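Side-chain contacts in pumilio homolog 23 (PDB 5WZJ), which binds RNA sequence-specifically through its pumilio repeats, recognising a segment of 18S rRNA, and probably regulates translation and mRNA stability: residues E291-L294 / S300-N303; K308-S313 / F325-L330. All coordinates share one frame; numbering follows the deposited sequence.

Contact 1: residues E291-L294 / S300-N303. With nucleotides of chain B.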
# COMPACT_ATOMS: atom_id res chain seq x y z
N GLU A 291 -7.34 -5.68 10.16
CA GLU A 291 -6.27 -4.75 9.82
C GLU A 291 -6.83 -3.37 9.50
O GLU A 291 -6.33 -2.36 9.99
CB GLU A 291 -5.47 -5.24 8.61
CG GLU A 291 -4.56 -6.44 8.83
CD GLU A 291 -3.80 -6.74 7.55
OE1 GLU A 291 -4.03 -7.81 6.94
OE2 GLU A 291 -3.01 -5.87 7.13
N VAL A 292 -7.89 -3.33 8.70
CA VAL A 292 -8.44 -2.05 8.29
C VAL A 292 -9.17 -1.38 9.45
O VAL A 292 -9.06 -0.17 9.65
CB VAL A 292 -9.35 -2.22 7.06
CG1 VAL A 292 -9.99 -0.89 6.69
CG2 VAL A 292 -8.53 -2.74 5.87
N ILE A 293 -9.92 -2.16 10.24
CA ILE A 293 -10.56 -1.62 11.43
C ILE A 293 -9.54 -0.90 12.31
O ILE A 293 -9.78 0.23 12.77
CB ILE A 293 -11.28 -2.74 12.21
CG1 ILE A 293 -12.53 -3.18 11.46
CG2 ILE A 293 -11.65 -2.25 13.60
CD1 ILE A 293 -13.17 -4.43 12.04
N LEU A 294 -8.40 -1.54 12.56
CA LEU A 294 -7.39 -0.94 13.43
C LEU A 294 -6.78 0.31 12.81
O LEU A 294 -6.44 1.25 13.54
CB LEU A 294 -6.31 -1.96 13.78
CG LEU A 294 -6.79 -3.10 14.70
CD1 LEU A 294 -5.72 -4.17 14.91
CD2 LEU A 294 -7.20 -2.50 16.03
N SER A 300 -10.86 5.81 21.20
CA SER A 300 -11.59 5.05 22.20
C SER A 300 -11.86 3.63 21.72
O SER A 300 -11.79 2.67 22.50
CB SER A 300 -12.91 5.76 22.53
OG SER A 300 -13.69 5.89 21.35
N LEU A 301 -12.17 3.48 20.44
CA LEU A 301 -12.45 2.16 19.91
C LEU A 301 -11.16 1.33 19.82
O LEU A 301 -11.16 0.15 20.18
CB LEU A 301 -13.13 2.30 18.55
CG LEU A 301 -13.78 1.07 17.95
CD1 LEU A 301 -15.04 1.47 17.18
CD2 LEU A 301 -12.80 0.40 17.05
N TYR A 302 -10.06 1.95 19.38
CA TYR A 302 -8.78 1.25 19.35
C TYR A 302 -8.39 0.76 20.74
O TYR A 302 -7.96 -0.38 20.90
CB TYR A 302 -7.66 2.15 18.78
CG TYR A 302 -6.29 1.50 18.86
CD1 TYR A 302 -5.55 1.53 20.05
CD2 TYR A 302 -5.74 0.83 17.76
CE1 TYR A 302 -4.31 0.90 20.14
CE2 TYR A 302 -4.49 0.21 17.84
CZ TYR A 302 -3.79 0.25 19.04
OH TYR A 302 -2.55 -0.37 19.15
N ASN A 303 -8.50 1.64 21.74
CA ASN A 303 -8.05 1.26 23.08
C ASN A 303 -8.85 0.07 23.61
O ASN A 303 -8.30 -0.81 24.28
CB ASN A 303 -8.16 2.45 24.04
CG ASN A 303 -7.14 3.54 23.74
OD1 ASN A 303 -6.20 3.32 22.98
ND2 ASN A 303 -7.32 4.72 24.33
P G B 7 2.91 -15.91 1.68
OP1 G B 7 3.14 -17.32 1.31
OP2 G B 7 3.03 -14.78 0.73
O5' G B 7 1.41 -15.77 2.20
C5' G B 7 0.85 -16.74 3.07
C4' G B 7 -0.54 -16.35 3.51
O4' G B 7 -0.49 -15.31 4.52
C3' G B 7 -1.43 -15.75 2.43
O3' G B 7 -1.95 -16.72 1.55
C2' G B 7 -2.48 -15.02 3.26
O2' G B 7 -3.43 -15.94 3.76
C1' G B 7 -1.64 -14.50 4.43
N9 G B 7 -1.23 -13.10 4.20
C8 G B 7 -0.25 -12.65 3.36
N7 G B 7 -0.17 -11.35 3.34
C5 G B 7 -1.16 -10.92 4.21
C6 G B 7 -1.55 -9.61 4.60
O6 G B 7 -1.07 -8.54 4.23
N1 G B 7 -2.60 -9.62 5.51
C2 G B 7 -3.21 -10.76 5.97
N2 G B 7 -4.21 -10.57 6.84
N3 G B 7 -2.86 -11.98 5.62
C4 G B 7 -1.83 -11.99 4.74

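Contact 2: residues K308-S313 / F325-L330. With nucleotides of chain B.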
# COMPACT_ATOMS: atom_id res chain seq x y z
N LYS A 308 -9.37 -5.52 25.28
CA LYS A 308 -10.28 -6.66 25.43
C LYS A 308 -9.99 -7.80 24.47
O LYS A 308 -10.36 -8.94 24.77
CB LYS A 308 -11.74 -6.20 25.25
CG LYS A 308 -12.13 -5.04 26.15
CD LYS A 308 -12.01 -5.37 27.64
CE LYS A 308 -12.47 -4.18 28.52
NZ LYS A 308 -13.91 -3.83 28.26
N VAL A 309 -9.37 -7.55 23.33
CA VAL A 309 -9.16 -8.57 22.32
C VAL A 309 -7.70 -9.03 22.27
O VAL A 309 -7.42 -10.22 22.36
CB VAL A 309 -9.64 -8.08 20.94
CG1 VAL A 309 -9.15 -9.01 19.84
CG2 VAL A 309 -11.17 -7.96 20.93
N PHE A 310 -6.76 -8.09 22.15
CA PHE A 310 -5.39 -8.43 21.78
C PHE A 310 -4.46 -8.62 22.97
O PHE A 310 -3.58 -9.48 22.91
CB PHE A 310 -4.82 -7.35 20.85
CG PHE A 310 -5.51 -7.30 19.53
CD1 PHE A 310 -5.23 -8.25 18.56
CD2 PHE A 310 -6.49 -6.34 19.28
CE1 PHE A 310 -5.90 -8.24 17.34
CE2 PHE A 310 -7.14 -6.31 18.05
CZ PHE A 310 -6.85 -7.26 17.09
N LYS A 311 -4.62 -7.83 24.02
CA LYS A 311 -3.70 -7.89 25.15
C LYS A 311 -3.65 -9.31 25.71
O LYS A 311 -4.68 -9.98 25.83
CB LYS A 311 -4.11 -6.89 26.23
CG LYS A 311 -3.09 -6.74 27.38
CD LYS A 311 -3.64 -5.89 28.53
CE LYS A 311 -2.71 -5.93 29.75
NZ LYS A 311 -3.17 -5.04 30.86
N ASN A 312 -2.44 -9.79 25.99
CA ASN A 312 -2.09 -11.13 26.47
C ASN A 312 -2.09 -12.19 25.37
O ASN A 312 -1.69 -13.32 25.63
CB ASN A 312 -3.00 -11.61 27.62
CG ASN A 312 -2.98 -10.67 28.80
OD1 ASN A 312 -1.93 -10.22 29.22
ND2 ASN A 312 -4.15 -10.32 29.31
N SER A 313 -2.48 -11.86 24.13
CA SER A 313 -2.41 -12.81 23.03
C SER A 313 -1.44 -12.37 21.94
O SER A 313 -1.44 -12.96 20.85
CB SER A 313 -3.80 -13.04 22.43
OG SER A 313 -4.71 -13.56 23.40
N PHE A 325 -0.34 -10.07 10.61
CA PHE A 325 -0.56 -8.78 9.96
C PHE A 325 -1.54 -7.92 10.73
O PHE A 325 -1.44 -6.69 10.69
CB PHE A 325 -1.03 -9.00 8.53
CG PHE A 325 0.01 -9.62 7.65
CD1 PHE A 325 1.01 -8.83 7.07
CD2 PHE A 325 0.02 -10.99 7.42
CE1 PHE A 325 1.98 -9.40 6.26
CE2 PHE A 325 0.99 -11.57 6.63
CZ PHE A 325 1.97 -10.77 6.03
N VAL A 326 -2.48 -8.54 11.46
CA VAL A 326 -3.33 -7.78 12.37
C VAL A 326 -2.49 -7.18 13.49
O VAL A 326 -2.69 -6.02 13.89
CB VAL A 326 -4.46 -8.65 12.94
CG1 VAL A 326 -5.38 -7.80 13.82
CG2 VAL A 326 -5.26 -9.31 11.82
N ILE A 327 -1.54 -7.95 14.02
CA ILE A 327 -0.68 -7.42 15.08
C ILE A 327 0.15 -6.27 14.53
O ILE A 327 0.36 -5.25 15.22
CB ILE A 327 0.19 -8.55 15.66
CG1 ILE A 327 -0.69 -9.63 16.29
CG2 ILE A 327 1.17 -8.00 16.71
CD1 ILE A 327 -1.74 -9.06 17.30
N GLN A 328 0.61 -6.37 13.28
CA GLN A 328 1.35 -5.27 12.68
C GLN A 328 0.51 -4.00 12.63
O GLN A 328 0.99 -2.91 12.95
CB GLN A 328 1.82 -5.65 11.28
CG GLN A 328 2.99 -6.63 11.24
CD GLN A 328 3.42 -6.91 9.82
OE1 GLN A 328 3.43 -6.00 8.98
NE2 GLN A 328 3.75 -8.17 9.52
N ALA A 329 -0.76 -4.13 12.22
CA ALA A 329 -1.66 -2.98 12.23
C ALA A 329 -1.90 -2.48 13.65
O ALA A 329 -1.91 -1.27 13.90
CB ALA A 329 -2.99 -3.34 11.54
N LEU A 330 -2.11 -3.39 14.60
CA LEU A 330 -2.32 -2.97 15.98
C LEU A 330 -1.12 -2.19 16.51
O LEU A 330 -1.27 -1.11 17.09
CB LEU A 330 -2.58 -4.19 16.87
CG LEU A 330 -2.78 -3.90 18.36
CD1 LEU A 330 -4.22 -3.49 18.66
CD2 LEU A 330 -2.43 -5.13 19.15
P G B 7 2.91 -15.91 1.68
OP1 G B 7 3.14 -17.32 1.31
OP2 G B 7 3.03 -14.78 0.73
O5' G B 7 1.41 -15.77 2.20
C5' G B 7 0.85 -16.74 3.07
C4' G B 7 -0.54 -16.35 3.51
O4' G B 7 -0.49 -15.31 4.52
C3' G B 7 -1.43 -15.75 2.43
O3' G B 7 -1.95 -16.72 1.55
C2' G B 7 -2.48 -15.02 3.26
O2' G B 7 -3.43 -15.94 3.76
C1' G B 7 -1.64 -14.50 4.43
N9 G B 7 -1.23 -13.10 4.20
C8 G B 7 -0.25 -12.65 3.36
N7 G B 7 -0.17 -11.35 3.34
C5 G B 7 -1.16 -10.92 4.21
C6 G B 7 -1.55 -9.61 4.60
O6 G B 7 -1.07 -8.54 4.23
N1 G B 7 -2.60 -9.62 5.51
C2 G B 7 -3.21 -10.76 5.97
N2 G B 7 -4.21 -10.57 6.84
N3 G B 7 -2.86 -11.98 5.62
C4 G B 7 -1.83 -11.99 4.74
P U B 5 6.11 -6.76 -0.60
OP1 U B 5 6.85 -7.65 -1.52
OP2 U B 5 4.65 -6.54 -0.72
O5' U B 5 6.40 -7.22 0.89
C5' U B 5 7.74 -7.45 1.33
C4' U B 5 7.77 -8.32 2.56
O4' U B 5 7.20 -7.58 3.68
C3' U B 5 6.96 -9.61 2.45
O3' U B 5 7.59 -10.59 3.26
C2' U B 5 5.63 -9.22 3.08
O2' U B 5 4.88 -10.30 3.58
C1' U B 5 6.09 -8.28 4.20
N1 U B 5 5.09 -7.28 4.61
C2 U B 5 4.79 -7.21 5.95
O2 U B 5 5.28 -7.96 6.77
N3 U B 5 3.87 -6.26 6.31
C4 U B 5 3.25 -5.37 5.46
O4 U B 5 2.45 -4.57 5.94
C5 U B 5 3.62 -5.48 4.08
C6 U B 5 4.51 -6.41 3.70
P U B 6 8.28 -11.88 2.61
OP1 U B 6 9.32 -12.32 3.57
OP2 U B 6 8.63 -11.61 1.20
O5' U B 6 7.09 -12.94 2.59
C5' U B 6 7.31 -14.34 2.78
C4' U B 6 6.13 -14.97 3.46
O4' U B 6 6.15 -14.59 4.87
C3' U B 6 4.76 -14.52 2.92
O3' U B 6 3.83 -15.61 2.97
C2' U B 6 4.34 -13.43 3.91
O2' U B 6 2.94 -13.25 4.01
C1' U B 6 4.93 -13.95 5.22
N1 U B 6 5.24 -12.91 6.22
C2 U B 6 4.46 -12.86 7.36
O2 U B 6 3.52 -13.62 7.56
N3 U B 6 4.81 -11.88 8.26
C4 U B 6 5.86 -10.98 8.14
O4 U B 6 6.06 -10.15 9.04
C5 U B 6 6.62 -11.10 6.94
C6 U B 6 6.29 -12.04 6.03

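Contact 1: residues E291-L294 / S300-N303
Leu294 and Tyr302 bring the backbones of 291-294 and 300-303 nearest, with 6.5 Å between their CA atoms. Both segments are helical, belonging to helices 284-296 and 299-310, which follow each other after a very short link. The interface buries 131 Å² and is entirely apolar. Its main touch is from the CD2 methyl of Leu294 to ring atom CD2 of Tyr302, 4.0 Å apart; the methyl comes in obliquely, and the two side chains are roughly perpendicular. Tyr302 reaches this position because its CG stands anti to the backbone N (chi1 175°), and its hydroxyl, beyond the apolar contact, is hydrogen-bonded to the carbonyl O of Leu330. Ile293 and Leu301 add a looser pair, CG2 to CD2 at 4.5 Å, backed by Leu248 and Ile251 of helix 244-254.

Glu291, about one turn before Leu294 on helix 284-296, reads the RNA. Its OE1 takes two bonds from G7 of chain B, from N1 at 2.7 Å (149° at the hydrogen) and from N2 at 2.8 Å (144°). A single carboxylate oxygen therefore grips the Watson-Crick edge of the base, while OE2 forms a salt bridge with Arg181, which would fix the carboxylate's rotation. A glutamate on the RNA-facing helix taking guanine N1 and N2 is the guanine-reading form of the pumilio repeat, here the fifth.

Contact 2: residues K308-S313 / F325-L330
In the apolar interior of the sixth pumilio repeat, Phe310 packs on Val326, Ile327 and Leu330 of helix 323-332, whose other side binds RNA. Phe310 ends helix 299-310 and is also the first residue of a type II beta turn that runs to Ser313, closed by the bond from Ser313 N to Phe310 O. Its CB points toward helix 323-332, and with CG anti to the carbonyl carbon (chi1 -66°) the ring carries on in among the three aliphatic side chains. Three approaches, all oblique to the ring, account for the contact. Val326 stands nearly square to the phenylalanine and sets CG1 3.6 Å from Phe310 CE1. Ile327 and Leu330 run antiparallel to it, each lying alongside, with Ile327 CD1 3.8 Å from Phe310 CD1. Leu330 uses both branches: CD2 is 3.7 Å from Phe310 CB, while CD1 is also 3.7 Å from Phe310 CD2.

Phe325 and Gln328, on the same helix, face the RNA of chain B. The base of G7 lies over one face of the Phe325 ring, with C6 3.4 Å above its centre and the two planes nearly parallel. Gln328 pairs with the Watson-Crick edge of U5: U5 N3 donates to OE1 at 2.7 Å, nearly straight at 172°, and NE2 donates to U5 O2 at 3.2 Å, more bent at 148°. A second, weak bond from NE2 to Asn324 OD1 would steady the amide's rotation. Asparagine and glutamine one turn apart, with an aromatic beside the asparagine, form the uracil-recognition motif of PUF proteins.

Both contacts are buried, and they share helix 299-310: Tyr302 serves contact 1 and Phe310, two turns later, serves contact 2. Their centres are about 10 Å apart, and they adjoin directly, since Leu294 CD1 also packs against Leu330 CB at 3.7 Å. Between segments the chemistry is apolar in each, but contact 2 covers more surface, 195 against 131 Å², with Phe310 contributing 91 Å² as it meets three residues. At the RNA side the roles diverge. Glu291 accepts from guanine through one carboxylate oxygen, whereas Gln328 both accepts from and donates to uracil. G7 joins the two repeats, read by the glutamate of contact 1 and covered by the phenylalanine of contact 2.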